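PDB 5Y6H: flagellar brake protein YcgR from Escherichia coli K-12, which acts as a flagellar brake, slowing the motor in response to bound cyclic di-GMP and so reducing swimming and swarming. Local coordinates for residues A[70-75]-A[81-86]; A[30-35]-A[39-44]; A[51-56]-A[87-92]; A[18-23]-A[106-111]. One frame throughout, in Å; residues are numbered along the deposited sequence.

Interaction 1: residues A[70-75]-A[81-86]; sequences HITITA and KVEFTV
I71 to A75 and K81 to V86 run antiparallel, their axes 4.6 Å apart at 164°, as the two arms of a β-hairpin in the antiparallel sheet of the YcgR N-terminal (PilZN) domain. I71 with V86, I73 with F84 and A75 with V82 are hydrogen-bonded pairs; the bond from I73 N to F84 O, at 2.7 Å, is almost straight (177°). T72–T85 and T74–E83 are the non-hydrogen-bonded pairs between them, with side chains on the other, more open face. Threonines suit that face: β-branched for a strand, yet polar.

On the buried face F84 carries the contact. Its CG sits between the backbone N and the carbonyl carbon (chi1 59°), which swings the ring across to the partner strand, where I73 CB lies over one face, 4.0 Å from the centroid, in a CH-pi contact. I73 CD1 reaches the rim at F84 CE1, 3.5 Å away. L20 of helix 13-26 and L108 pack on F84 as well. Replacing F84 with an alanine would probably leave I73 without its aromatic cover and open a gap beneath L20. Among the threonines, T72 OG1 and T85 OG1 share a weak hydrogen bond of 3.4 Å.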
loop_
_atom_site.group_PDB
_atom_site.type_symbol
_atom_site.label_atom_id
_atom_site.label_comp_id
_atom_site.label_asym_id
_atom_site.label_seq_id
_atom_site.Cartn_x
_atom_site.Cartn_y
_atom_site.Cartn_z
ATOM N N HIS A 70 0.723 10.279 -7.351
ATOM C CA HIS A 70 -0.311 9.426 -6.787
ATOM C C HIS A 70 0.090 7.983 -7.047
ATOM O O HIS A 70 0.568 7.655 -8.135
ATOM C CB HIS A 70 -1.691 9.719 -7.386
ATOM C CG HIS A 70 -2.306 10.984 -6.881
ATOM N ND1 HIS A 70 -2.414 12.120 -7.655
ATOM C CD2 HIS A 70 -2.830 11.301 -5.674
ATOM C CE1 HIS A 70 -2.989 13.077 -6.950
ATOM N NE2 HIS A 70 -3.251 12.606 -5.744
ATOM N N ILE A 71 -0.089 7.134 -6.038
ATOM C CA ILE A 71 0.302 5.730 -6.105
ATOM C C ILE A 71 -0.880 4.897 -5.633
ATOM O O ILE A 71 -1.365 5.086 -4.511
ATOM C CB ILE A 71 1.546 5.427 -5.247
ATOM C CG1 ILE A 71 2.743 6.281 -5.683
ATOM C CG2 ILE A 71 1.890 3.947 -5.310
ATOM C CD1 ILE A 71 2.940 7.531 -4.851
ATOM N N THR A 72 -1.343 3.982 -6.481
ATOM C CA THR A 72 -2.431 3.072 -6.145
ATOM C C THR A 72 -1.855 1.750 -5.657
ATOM O O THR A 72 -0.993 1.159 -6.317
ATOM C CB THR A 72 -3.342 2.837 -7.352
ATOM O OG1 THR A 72 -3.967 4.071 -7.721
ATOM C CG2 THR A 72 -4.417 1.810 -7.023
ATOM N N ILE A 73 -2.327 1.290 -4.503
ATOM C CA ILE A 73 -1.836 0.069 -3.877
ATOM C C ILE A 73 -2.955 -0.963 -3.900
ATOM O O ILE A 73 -4.073 -0.684 -3.449
ATOM C CB ILE A 73 -1.342 0.345 -2.446
ATOM C CG1 ILE A 73 -0.238 1.411 -2.484
ATOM C CG2 ILE A 73 -0.854 -0.938 -1.800
ATOM C CD1 ILE A 73 0.279 1.831 -1.141
ATOM N N THR A 74 -2.658 -2.150 -4.445
ATOM C CA THR A 74 -3.626 -3.235 -4.570
ATOM C C THR A 74 -3.065 -4.520 -3.976
ATOM O O THR A 74 -1.859 -4.775 -4.030
ATOM C CB THR A 74 -4.006 -3.489 -6.042
ATOM O OG1 THR A 74 -2.813 -3.656 -6.820
ATOM C CG2 THR A 74 -4.804 -2.305 -6.591
ATOM N N ALA A 75 -3.959 -5.341 -3.431
ATOM C CA ALA A 75 -3.587 -6.648 -2.909
ATOM C C ALA A 75 -4.835 -7.515 -2.890
ATOM O O ALA A 75 -5.918 -7.038 -2.543
ATOM C CB ALA A 75 -2.984 -6.557 -1.501
ATOM N N LYS A 81 -10.135 -8.154 -2.365
ATOM C CA LYS A 81 -9.158 -7.199 -2.871
ATOM C C LYS A 81 -9.113 -5.964 -1.980
ATOM O O LYS A 81 -10.157 -5.421 -1.606
ATOM C CB LYS A 81 -9.479 -6.784 -4.311
ATOM C CG LYS A 81 -8.517 -5.742 -4.872
ATOM C CD LYS A 81 -8.883 -5.361 -6.298
ATOM C CE LYS A 81 -8.009 -6.090 -7.306
ATOM N NZ LYS A 81 -8.183 -5.549 -8.684
ATOM N N VAL A 82 -7.902 -5.526 -1.653
ATOM C CA VAL A 82 -7.664 -4.253 -0.986
ATOM C C VAL A 82 -7.186 -3.263 -2.038
ATOM O O VAL A 82 -6.337 -3.602 -2.870
ATOM C CB VAL A 82 -6.626 -4.403 0.141
ATOM C CG1 VAL A 82 -6.232 -3.039 0.705
ATOM C CG2 VAL A 82 -7.156 -5.322 1.237
ATOM N N GLU A 83 -7.737 -2.048 -2.024
ATOM C CA GLU A 83 -7.267 -0.999 -2.923
ATOM C C GLU A 83 -7.333 0.351 -2.223
ATOM O O GLU A 83 -8.363 0.701 -1.640
ATOM C CB GLU A 83 -8.087 -0.957 -4.218
ATOM C CG GLU A 83 -7.756 0.231 -5.111
ATOM C CD GLU A 83 -8.295 0.077 -6.522
ATOM O OE1 GLU A 83 -8.949 1.019 -7.016
ATOM O OE2 GLU A 83 -8.062 -0.984 -7.140
ATOM N N PHE A 84 -6.236 1.103 -2.279
ATOM C CA PHE A 84 -6.225 2.467 -1.768
ATOM C C PHE A 84 -5.140 3.244 -2.500
ATOM O O PHE A 84 -4.286 2.670 -3.179
ATOM C CB PHE A 84 -6.032 2.509 -0.245
ATOM C CG PHE A 84 -4.753 1.871 0.242
ATOM C CD1 PHE A 84 -3.640 2.649 0.525
ATOM C CD2 PHE A 84 -4.679 0.502 0.452
ATOM C CE1 PHE A 84 -2.474 2.073 0.995
ATOM C CE2 PHE A 84 -3.509 -0.081 0.917
ATOM C CZ PHE A 84 -2.407 0.706 1.187
ATOM N N THR A 85 -5.199 4.567 -2.370
ATOM C CA THR A 85 -4.268 5.458 -3.046
ATOM C C THR A 85 -3.614 6.372 -2.023
ATOM O O THR A 85 -4.280 6.881 -1.116
ATOM C CB THR A 85 -4.981 6.296 -4.123
ATOM O OG1 THR A 85 -5.568 5.422 -5.093
ATOM C CG2 THR A 85 -4.006 7.231 -4.823
ATOM N N VAL A 86 -2.302 6.562 -2.162
ATOM C CA VAL A 86 -1.555 7.508 -1.344
ATOM C C VAL A 86 -0.967 8.574 -2.260
ATOM O O VAL A 86 -0.784 8.371 -3.463
ATOM C CB VAL A 86 -0.450 6.821 -0.518
ATOM C CG1 VAL A 86 -1.058 5.816 0.453
ATOM C CG2 VAL A 86 0.542 6.142 -1.442
#

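Interaction 2: residues A[30-35]-A[39-44]; sequences LRLSWN and LISKLL
L32 and L39 lie side by side, pointing the same way from neighbouring strands, with L32 CD2 3.9 Å from L39 CD1. Across the other flank of L39 comes W34, at about a right angle to it: the indole's CZ3 approaches L39 CD2 at 4.1 Å and lies 3.7 Å from L39 N. W34 can fold back this far because its CG stands between the backbone N and the carbonyl carbon (chi1 64°), so the six-membered part of the indole reaches back to L39 on the returning strand. L39 thus fits between leucine and tryptophan, and V65 of helix 59-67 covers both it and W34; large apolar side chains suit such a place between sheet and helix.

The two segments are the arms of a β-hairpin, strands 30-34 and 37-47, paired antiparallel in the sheet of the PilZN domain. L30 with S41 and L32 with L39 are hydrogen-bonded pairs, whereas R31 and I40 form the non-hydrogen-bonded pair on the more exposed face. There I40 CD1 lies 4.2 Å from R31 CB and, more loosely, at the edge of the R31 guanidinium, near its plane.

Farther along, L30 turns CG away from its own carbonyl carbon (chi1 -51°) and sends CD1 past S41 to L43 N, 3.6 Å off, and to L43 CB. S41 is small enough to let L32 CD1 come within 4.0 Å of its CB. Its buried hydroxyl is satisfied beyond the hairpin: S41 OG hydrogen-bonds to D54 O on strand 50-54.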
loop_
_atom_site.group_PDB
_atom_site.type_symbol
_atom_site.label_atom_id
_atom_site.label_comp_id
_atom_site.label_asym_id
_atom_site.label_seq_id
_atom_site.Cartn_x
_atom_site.Cartn_y
_atom_site.Cartn_z
ATOM N N LEU A 30 1.846 -6.971 -2.473
ATOM C CA LEU A 30 1.162 -5.759 -2.891
ATOM C C LEU A 30 1.594 -5.411 -4.307
ATOM O O LEU A 30 2.687 -5.781 -4.745
ATOM C CB LEU A 30 1.494 -4.577 -1.972
ATOM C CG LEU A 30 1.374 -4.701 -0.454
ATOM C CD1 LEU A 30 1.686 -3.358 0.187
ATOM C CD2 LEU A 30 -0.000 -5.188 -0.030
ATOM N N ARG A 31 0.735 -4.694 -5.021
ATOM C CA ARG A 31 1.116 -4.055 -6.273
ATOM C C ARG A 31 1.030 -2.546 -6.098
ATOM O O ARG A 31 -0.015 -2.026 -5.693
ATOM C CB ARG A 31 0.226 -4.505 -7.435
ATOM C CG ARG A 31 0.484 -3.734 -8.727
ATOM C CD ARG A 31 -0.416 -4.201 -9.855
ATOM N NE ARG A 31 -0.305 -5.639 -10.080
ATOM C CZ ARG A 31 -1.206 -6.362 -10.736
ATOM N NH1 ARG A 31 -1.027 -7.667 -10.893
ATOM N NH2 ARG A 31 -2.288 -5.780 -11.235
ATOM N N LEU A 32 2.133 -1.856 -6.380
ATOM C CA LEU A 32 2.171 -0.399 -6.421
ATOM C C LEU A 32 2.097 0.024 -7.879
ATOM O O LEU A 32 2.940 -0.381 -8.687
ATOM C CB LEU A 32 3.447 0.149 -5.779
ATOM C CG LEU A 32 3.524 0.402 -4.268
ATOM C CD1 LEU A 32 2.904 -0.731 -3.456
ATOM C CD2 LEU A 32 4.975 0.628 -3.851
ATOM N N SER A 33 1.096 0.829 -8.219
ATOM C CA SER A 33 0.912 1.297 -9.584
ATOM C C SER A 33 0.918 2.819 -9.625
ATOM O O SER A 33 0.348 3.478 -8.750
ATOM C CB SER A 33 -0.393 0.762 -10.181
ATOM O OG SER A 33 -0.419 -0.657 -10.187
ATOM N N TRP A 34 1.568 3.375 -10.647
ATOM C CA TRP A 34 1.610 4.815 -10.853
ATOM C C TRP A 34 1.498 5.105 -12.342
ATOM O O TRP A 34 1.520 4.200 -13.178
ATOM C CB TRP A 34 2.894 5.429 -10.280
ATOM C CG TRP A 34 4.144 4.956 -10.965
ATOM C CD1 TRP A 34 4.861 5.619 -11.921
ATOM C CD2 TRP A 34 4.822 3.715 -10.744
ATOM N NE1 TRP A 34 5.944 4.865 -12.308
ATOM C CE2 TRP A 34 5.941 3.691 -11.600
ATOM C CE3 TRP A 34 4.588 2.620 -9.908
ATOM C CZ2 TRP A 34 6.826 2.617 -11.639
ATOM C CZ3 TRP A 34 5.470 1.557 -9.947
ATOM C CH2 TRP A 34 6.573 1.561 -10.806
ATOM N N ASN A 35 1.370 6.390 -12.670
ATOM C CA ASN A 35 1.340 6.804 -14.065
ATOM C C ASN A 35 2.695 6.534 -14.707
ATOM O O ASN A 35 3.596 7.377 -14.641
ATOM C CB ASN A 35 0.962 8.284 -14.182
ATOM C CG ASN A 35 0.632 8.687 -15.601
ATOM O OD1 ASN A 35 0.262 7.847 -16.418
ATOM N ND2 ASN A 35 0.764 9.973 -15.902
ATOM N N LEU A 39 5.033 -2.105 -9.699
ATOM C CA LEU A 39 6.008 -2.985 -9.065
ATOM C C LEU A 39 5.325 -3.800 -7.976
ATOM O O LEU A 39 4.231 -3.467 -7.515
ATOM C CB LEU A 39 7.201 -2.205 -8.484
ATOM C CG LEU A 39 7.023 -1.251 -7.295
ATOM C CD1 LEU A 39 7.068 -1.965 -5.942
ATOM C CD2 LEU A 39 8.095 -0.172 -7.337
ATOM N N ILE A 40 5.998 -4.872 -7.558
ATOM C CA ILE A 40 5.490 -5.781 -6.534
ATOM C C ILE A 40 6.201 -5.478 -5.222
ATOM O O ILE A 40 7.438 -5.412 -5.179
ATOM C CB ILE A 40 5.684 -7.251 -6.944
ATOM C CG1 ILE A 40 4.922 -7.554 -8.239
ATOM C CG2 ILE A 40 5.228 -8.187 -5.830
ATOM C CD1 ILE A 40 3.490 -7.048 -8.249
ATOM N N SER A 41 5.427 -5.296 -4.157
ATOM C CA SER A 41 5.964 -4.884 -2.861
ATOM C C SER A 41 5.316 -5.746 -1.780
ATOM O O SER A 41 4.808 -6.842 -2.046
ATOM C CB SER A 41 5.742 -3.374 -2.659
ATOM O OG SER A 41 6.133 -2.932 -1.367
ATOM N N LYS A 42 5.349 -5.252 -0.559
ATOM C CA LYS A 42 4.787 -5.924 0.595
ATOM C C LYS A 42 4.704 -4.952 1.786
ATOM O O LYS A 42 5.535 -4.105 1.923
ATOM C CB LYS A 42 5.634 -7.134 0.957
ATOM C CG LYS A 42 4.960 -8.088 1.903
ATOM C CD LYS A 42 5.901 -9.178 2.355
ATOM C CE LYS A 42 6.253 -10.132 1.220
ATOM N NZ LYS A 42 5.144 -10.779 0.443
ATOM N N LEU A 43 3.675 -5.090 2.612
ATOM C CA LEU A 43 3.523 -4.222 3.779
ATOM C C LEU A 43 4.398 -4.770 4.901
ATOM O O LEU A 43 4.040 -5.742 5.573
ATOM C CB LEU A 43 2.058 -4.122 4.194
ATOM C CG LEU A 43 1.719 -3.215 5.381
ATOM C CD1 LEU A 43 2.138 -1.773 5.118
ATOM C CD2 LEU A 43 0.225 -3.298 5.705
ATOM N N LEU A 44 5.553 -4.131 5.107
ATOM C CA LEU A 44 6.545 -4.624 6.057
ATOM C C LEU A 44 6.186 -4.272 7.494
ATOM O O LEU A 44 6.440 -5.059 8.413
ATOM C CB LEU A 44 7.922 -4.050 5.717
ATOM C CG LEU A 44 8.546 -4.535 4.407
ATOM C CD1 LEU A 44 9.873 -3.840 4.158
ATOM C CD2 LEU A 44 8.727 -6.043 4.423
#

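Interaction 3: residues A[51-56]-A[87-92]; sequences LVLDFG and EQLQQS
F55 and Q91 meet at the partly exposed end of this contact, where the ring points its CZ at the glutamine's side-chain amide. F55 CZ is 3.9 Å from Q91 CD and 4.0 Å from Q91 CG, and the two side chains cross at about a right angle, with ring and amide planes 60° apart. Q91 gets there by being fully stretched: CG is anti to the backbone N (chi1 180°) and the chain continues straight to the amide. A long, flexible polar side chain suits this position, since its methylenes and amide carbon can lie against an aromatic ring at the exposed border of the domain.

Deeper in the domain the second meeting is purely apolar. L53 and L89 bring their CD1 methyl groups to 4.4 Å, a loose van der Waals approach between two buried leucines. Their backbones stay well apart, the nearest CA atoms (L53 with L89, F55 with Q91) being 9.2 Å from each other, and no hydrogen bond joins the two segments. Side chains alone bridge the distance.

That separation follows from the order of the PilZN sheet, in which strand 97-102 lies between strands 50-54 and 90-94. Its F100 meets the ring of F55 with planes at about 35° and also touches L89. Helix 59-67 covers the same region, with N62 on F55, V65 on L89 and L66 on Q91.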
loop_
_atom_site.group_PDB
_atom_site.type_symbol
_atom_site.label_atom_id
_atom_site.label_comp_id
_atom_site.label_asym_id
_atom_site.label_seq_id
_atom_site.Cartn_x
_atom_site.Cartn_y
_atom_site.Cartn_z
ATOM N N LEU A 51 2.965 3.560 7.203
ATOM C CA LEU A 51 3.116 2.292 6.502
ATOM C C LEU A 51 4.538 2.206 5.967
ATOM O O LEU A 51 5.045 3.171 5.388
ATOM C CB LEU A 51 2.146 2.166 5.317
ATOM C CG LEU A 51 0.644 1.942 5.480
ATOM C CD1 LEU A 51 -0.018 3.120 6.164
ATOM C CD2 LEU A 51 0.011 1.694 4.110
ATOM N N VAL A 52 5.173 1.050 6.139
ATOM C CA VAL A 52 6.495 0.788 5.575
ATOM C C VAL A 52 6.333 -0.268 4.492
ATOM O O VAL A 52 5.827 -1.363 4.763
ATOM C CB VAL A 52 7.494 0.330 6.648
ATOM C CG1 VAL A 52 8.884 0.192 6.050
ATOM C CG2 VAL A 52 7.510 1.307 7.812
ATOM N N LEU A 53 6.765 0.053 3.271
ATOM C CA LEU A 53 6.575 -0.806 2.108
ATOM C C LEU A 53 7.921 -1.224 1.527
ATOM O O LEU A 53 8.854 -0.419 1.461
ATOM C CB LEU A 53 5.747 -0.095 1.027
ATOM C CG LEU A 53 4.419 0.520 1.478
ATOM C CD1 LEU A 53 3.849 1.438 0.408
ATOM C CD2 LEU A 53 3.413 -0.570 1.836
ATOM N N ASP A 54 8.008 -2.477 1.085
ATOM C CA ASP A 54 9.241 -2.989 0.499
ATOM C C ASP A 54 9.533 -2.326 -0.846
ATOM O O ASP A 54 8.624 -1.998 -1.616
ATOM C CB ASP A 54 9.149 -4.508 0.317
ATOM C CG ASP A 54 10.511 -5.176 0.207
ATOM O OD1 ASP A 54 11.533 -4.521 0.503
ATOM O OD2 ASP A 54 10.563 -6.364 -0.183
ATOM N N PHE A 55 10.821 -2.128 -1.123
ATOM C CA PHE A 55 11.250 -1.729 -2.457
ATOM C C PHE A 55 10.950 -2.837 -3.459
ATOM O O PHE A 55 10.883 -4.019 -3.110
ATOM C CB PHE A 55 12.754 -1.431 -2.476
ATOM C CG PHE A 55 13.105 0.029 -2.340
ATOM C CD1 PHE A 55 14.302 0.509 -2.858
ATOM C CD2 PHE A 55 12.260 0.915 -1.687
ATOM C CE1 PHE A 55 14.649 1.846 -2.742
ATOM C CE2 PHE A 55 12.599 2.259 -1.563
ATOM C CZ PHE A 55 13.796 2.724 -2.090
ATOM N N GLY A 56 10.770 -2.447 -4.724
ATOM C CA GLY A 56 10.757 -3.414 -5.799
ATOM C C GLY A 56 12.163 -3.859 -6.158
ATOM O O GLY A 56 13.161 -3.289 -5.720
ATOM N N GLU A 87 -0.670 9.731 -1.673
ATOM C CA GLU A 87 -0.233 10.873 -2.463
ATOM C C GLU A 87 1.277 10.966 -2.609
ATOM O O GLU A 87 1.755 11.639 -3.529
ATOM C CB GLU A 87 -0.759 12.174 -1.847
ATOM C CG GLU A 87 -2.276 12.260 -1.796
ATOM C CD GLU A 87 -2.766 13.640 -1.412
ATOM O OE1 GLU A 87 -1.957 14.591 -1.460
ATOM O OE2 GLU A 87 -3.959 13.775 -1.066
ATOM N N GLN A 88 2.035 10.306 -1.737
ATOM C CA GLN A 88 3.481 10.469 -1.723
ATOM C C GLN A 88 4.116 9.296 -0.989
ATOM O O GLN A 88 3.585 8.828 0.023
ATOM C CB GLN A 88 3.871 11.796 -1.058
ATOM C CG GLN A 88 5.325 11.908 -0.637
ATOM C CD GLN A 88 5.791 13.348 -0.547
ATOM O OE1 GLN A 88 5.003 14.280 -0.727
ATOM N NE2 GLN A 88 7.074 13.539 -0.269
ATOM N N LEU A 89 5.239 8.820 -1.518
ATOM C CA LEU A 89 6.130 7.925 -0.800
ATOM C C LEU A 89 7.492 8.586 -0.663
ATOM O O LEU A 89 7.944 9.290 -1.571
ATOM C CB LEU A 89 6.300 6.573 -1.495
ATOM C CG LEU A 89 5.094 5.837 -2.075
ATOM C CD1 LEU A 89 5.477 4.420 -2.464
ATOM C CD2 LEU A 89 3.975 5.814 -1.075
ATOM N N GLN A 90 8.133 8.373 0.481
ATOM C CA GLN A 90 9.503 8.805 0.691
ATOM C C GLN A 90 10.376 7.586 0.951
ATOM O O GLN A 90 9.882 6.498 1.257
ATOM C CB GLN A 90 9.601 9.796 1.855
ATOM C CG GLN A 90 9.114 11.194 1.509
ATOM C CD GLN A 90 9.325 12.182 2.637
ATOM O OE1 GLN A 90 9.986 11.876 3.629
ATOM N NE2 GLN A 90 8.767 13.377 2.488
ATOM N N GLN A 91 11.686 7.761 0.813
ATOM C CA GLN A 91 12.607 6.665 1.069
ATOM C C GLN A 91 13.000 6.650 2.538
ATOM O O GLN A 91 13.267 7.697 3.136
ATOM C CB GLN A 91 13.854 6.769 0.192
ATOM C CG GLN A 91 14.845 5.632 0.435
ATOM C CD GLN A 91 15.960 5.592 -0.586
ATOM O OE1 GLN A 91 15.920 6.301 -1.589
ATOM N NE2 GLN A 91 16.963 4.758 -0.337
ATOM N N SER A 92 13.028 5.458 3.117
ATOM C CA SER A 92 13.424 5.281 4.507
ATOM C C SER A 92 14.224 3.986 4.598
ATOM O O SER A 92 14.754 3.477 3.603
ATOM C CB SER A 92 12.198 5.297 5.432
ATOM O OG SER A 92 12.596 5.406 6.788
#

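Interaction 4: residues A[18-23]-A[106-111]; sequences GVLRDL and PTLWFV
V19 faces the strand and sets one methyl against each of two side chains there: V19 CG1 lies 3.7 Å from L108 CD2, and V19 CG2 lies 4.0 Å from F110 CD1. The split follows from its first torsion, which places CG1 anti to the backbone N (chi1 174°) and CG2 anti to the carbonyl carbon. CG1 also stands over one face of the F110 ring, 4.2 Å above its plane and offset toward the rim. A compact branched residue fits this position, where the helix passes close to the strand and two different surfaces must be filled at once. Cutting V19 back to an alanine would probably leave a gap between L108 and the F110 ring and take the methyl cover from that face.

The helix, 13-26, packs on one face of the antiparallel sheet of the PilZN domain, and strand 108-111 lies near one border of that sheet. Helix and strand axes are 10.2 Å apart and inclined at 62°, a spacing that layers of side chains fill without any hydrogen bond between the segments.

L108 is the strand's central contributor. It reaches out from the sheet with chi1 at 180° and forks: CD2 goes to V19, while CD1 meets L20 CD2 at 3.8 Å. L20 leaves the helix in a direction away from the strand, but with CG beside the backbone N (chi1 -67°) its CD2 branch comes back to L108. Alternation along the strand puts W109 on the opposite face, where its ring meets that of Y4.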
loop_
_atom_site.group_PDB
_atom_site.type_symbol
_atom_site.label_atom_id
_atom_site.label_comp_id
_atom_site.label_asym_id
_atom_site.label_seq_id
_atom_site.Cartn_x
_atom_site.Cartn_y
_atom_site.Cartn_z
ATOM N N GLY A 18 -7.858 -1.022 10.644
ATOM C CA GLY A 18 -8.143 -2.426 10.903
ATOM C C GLY A 18 -7.841 -3.321 9.715
ATOM O O GLY A 18 -7.288 -4.413 9.874
ATOM N N VAL A 19 -8.188 -2.869 8.508
ATOM C CA VAL A 19 -7.886 -3.650 7.312
ATOM C C VAL A 19 -6.381 -3.725 7.093
ATOM O O VAL A 19 -5.844 -4.775 6.716
ATOM C CB VAL A 19 -8.603 -3.058 6.085
ATOM C CG1 VAL A 19 -8.176 -3.789 4.815
ATOM C CG2 VAL A 19 -10.113 -3.122 6.262
ATOM N N LEU A 20 -5.679 -2.612 7.321
ATOM C CA LEU A 20 -4.234 -2.591 7.121
ATOM C C LEU A 20 -3.530 -3.523 8.098
ATOM O O LEU A 20 -2.532 -4.164 7.745
ATOM C CB LEU A 20 -3.710 -1.161 7.263
ATOM C CG LEU A 20 -4.160 -0.178 6.180
ATOM C CD1 LEU A 20 -3.712 1.237 6.524
ATOM C CD2 LEU A 20 -3.638 -0.593 4.808
ATOM N N ARG A 21 -4.036 -3.612 9.334
ATOM C CA ARG A 21 -3.476 -4.556 10.297
ATOM C C ARG A 21 -3.619 -5.990 9.802
ATOM O O ARG A 21 -2.685 -6.791 9.923
ATOM C CB ARG A 21 -4.155 -4.397 11.661
ATOM C CG ARG A 21 -4.019 -3.017 12.287
ATOM C CD ARG A 21 -2.969 -2.994 13.376
ATOM N NE ARG A 21 -3.053 -1.784 14.189
ATOM C CZ ARG A 21 -2.010 -1.227 14.791
ATOM N NH1 ARG A 21 -0.809 -1.776 14.666
ATOM N NH2 ARG A 21 -2.164 -0.127 15.517
ATOM N N ASP A 22 -4.785 -6.332 9.245
ATOM C CA ASP A 22 -4.984 -7.670 8.693
ATOM C C ASP A 22 -4.073 -7.911 7.495
ATOM O O ASP A 22 -3.543 -9.017 7.321
ATOM C CB ASP A 22 -6.446 -7.864 8.284
ATOM C CG ASP A 22 -7.348 -8.215 9.455
ATOM O OD1 ASP A 22 -6.838 -8.457 10.569
ATOM O OD2 ASP A 22 -8.580 -8.252 9.255
ATOM N N LEU A 23 -3.891 -6.888 6.656
ATOM C CA LEU A 23 -3.022 -7.004 5.488
ATOM C C LEU A 23 -1.576 -7.255 5.894
ATOM O O LEU A 23 -0.886 -8.093 5.299
ATOM C CB LEU A 23 -3.131 -5.735 4.644
ATOM C CG LEU A 23 -2.421 -5.716 3.289
ATOM C CD1 LEU A 23 -2.876 -6.877 2.409
ATOM C CD2 LEU A 23 -2.656 -4.380 2.595
ATOM N N PRO A 106 -6.991 8.180 3.760
ATOM C CA PRO A 106 -8.259 8.531 4.422
ATOM C C PRO A 106 -9.384 7.560 4.110
ATOM O O PRO A 106 -10.309 7.420 4.919
ATOM C CB PRO A 106 -8.555 9.940 3.890
ATOM C CG PRO A 106 -7.786 10.028 2.609
ATOM C CD PRO A 106 -6.546 9.223 2.823
ATOM N N THR A 107 -9.345 6.892 2.958
ATOM C CA THR A 107 -10.326 5.867 2.626
ATOM C C THR A 107 -9.612 4.671 2.016
ATOM O O THR A 107 -8.497 4.779 1.500
ATOM C CB THR A 107 -11.412 6.376 1.660
ATOM O OG1 THR A 107 -10.828 6.678 0.385
ATOM C CG2 THR A 107 -12.106 7.616 2.210
ATOM N N LEU A 108 -10.283 3.521 2.072
ATOM C CA LEU A 108 -9.730 2.257 1.609
ATOM C C LEU A 108 -10.870 1.400 1.079
ATOM O O LEU A 108 -11.964 1.399 1.649
ATOM C CB LEU A 108 -8.982 1.546 2.748
ATOM C CG LEU A 108 -8.294 0.191 2.559
ATOM C CD1 LEU A 108 -7.126 0.080 3.520
ATOM C CD2 LEU A 108 -9.271 -0.955 2.788
ATOM N N TRP A 109 -10.618 0.681 -0.012
ATOM C CA TRP A 109 -11.569 -0.289 -0.541
ATOM C C TRP A 109 -11.176 -1.687 -0.077
ATOM O O TRP A 109 -10.029 -2.103 -0.252
ATOM C CB TRP A 109 -11.625 -0.246 -2.070
ATOM C CG TRP A 109 -12.102 1.055 -2.651
ATOM C CD1 TRP A 109 -11.329 2.050 -3.174
ATOM C CD2 TRP A 109 -13.461 1.495 -2.777
ATOM N NE1 TRP A 109 -12.120 3.084 -3.615
ATOM C CE2 TRP A 109 -13.434 2.768 -3.383
ATOM C CE3 TRP A 109 -14.697 0.937 -2.436
ATOM C CZ2 TRP A 109 -14.595 3.491 -3.657
ATOM C CZ3 TRP A 109 -15.850 1.658 -2.709
ATOM C CH2 TRP A 109 -15.790 2.921 -3.312
ATOM N N PHE A 110 -12.123 -2.398 0.531
ATOM C CA PHE A 110 -11.969 -3.809 0.884
ATOM C C PHE A 110 -13.088 -4.532 0.146
ATOM O O PHE A 110 -14.191 -4.684 0.675
ATOM C CB PHE A 110 -12.036 -4.036 2.403
ATOM C CG PHE A 110 -11.515 -5.377 2.846
ATOM C CD1 PHE A 110 -11.911 -5.924 4.056
ATOM C CD2 PHE A 110 -10.626 -6.088 2.056
ATOM C CE1 PHE A 110 -11.432 -7.154 4.470
ATOM C CE2 PHE A 110 -10.143 -7.318 2.462
ATOM C CZ PHE A 110 -10.546 -7.853 3.670
ATOM N N VAL A 111 -12.801 -4.959 -1.082
ATOM C CA VAL A 111 -13.814 -5.469 -2.000
ATOM C C VAL A 111 -13.927 -6.980 -1.818
ATOM O O VAL A 111 -13.025 -7.733 -2.194
ATOM C CB VAL A 111 -13.479 -5.109 -3.452
ATOM C CG1 VAL A 111 -14.609 -5.525 -4.378
ATOM C CG2 VAL A 111 -13.205 -3.616 -3.574
#

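In the fold
Interactions 1 and 2 are hairpins joined edge to edge in one sheet: R31 N lies 2.8 Å from T74 O, a probable hydrogen bond, and A75 CB packs on L30 CD2. Strand 108-111 of interaction 4 continues the sheet beyond strand 80-86, with V111 N 2.7 Å from K81 O, while interaction 3 lies toward the opposite end, joined to interaction 2 by L44 N and V52 O, 2.8 Å apart, a probable hydrogen bond. The centres of interactions 3 and 4 are about 17 Å apart, yet L51 CD1 and L20 CD1 still touch at 4.2 Å. This N-terminal domain takes part in FliG binding; the PilZ domain, which binds cyclic di-GMP, lies outside this construct.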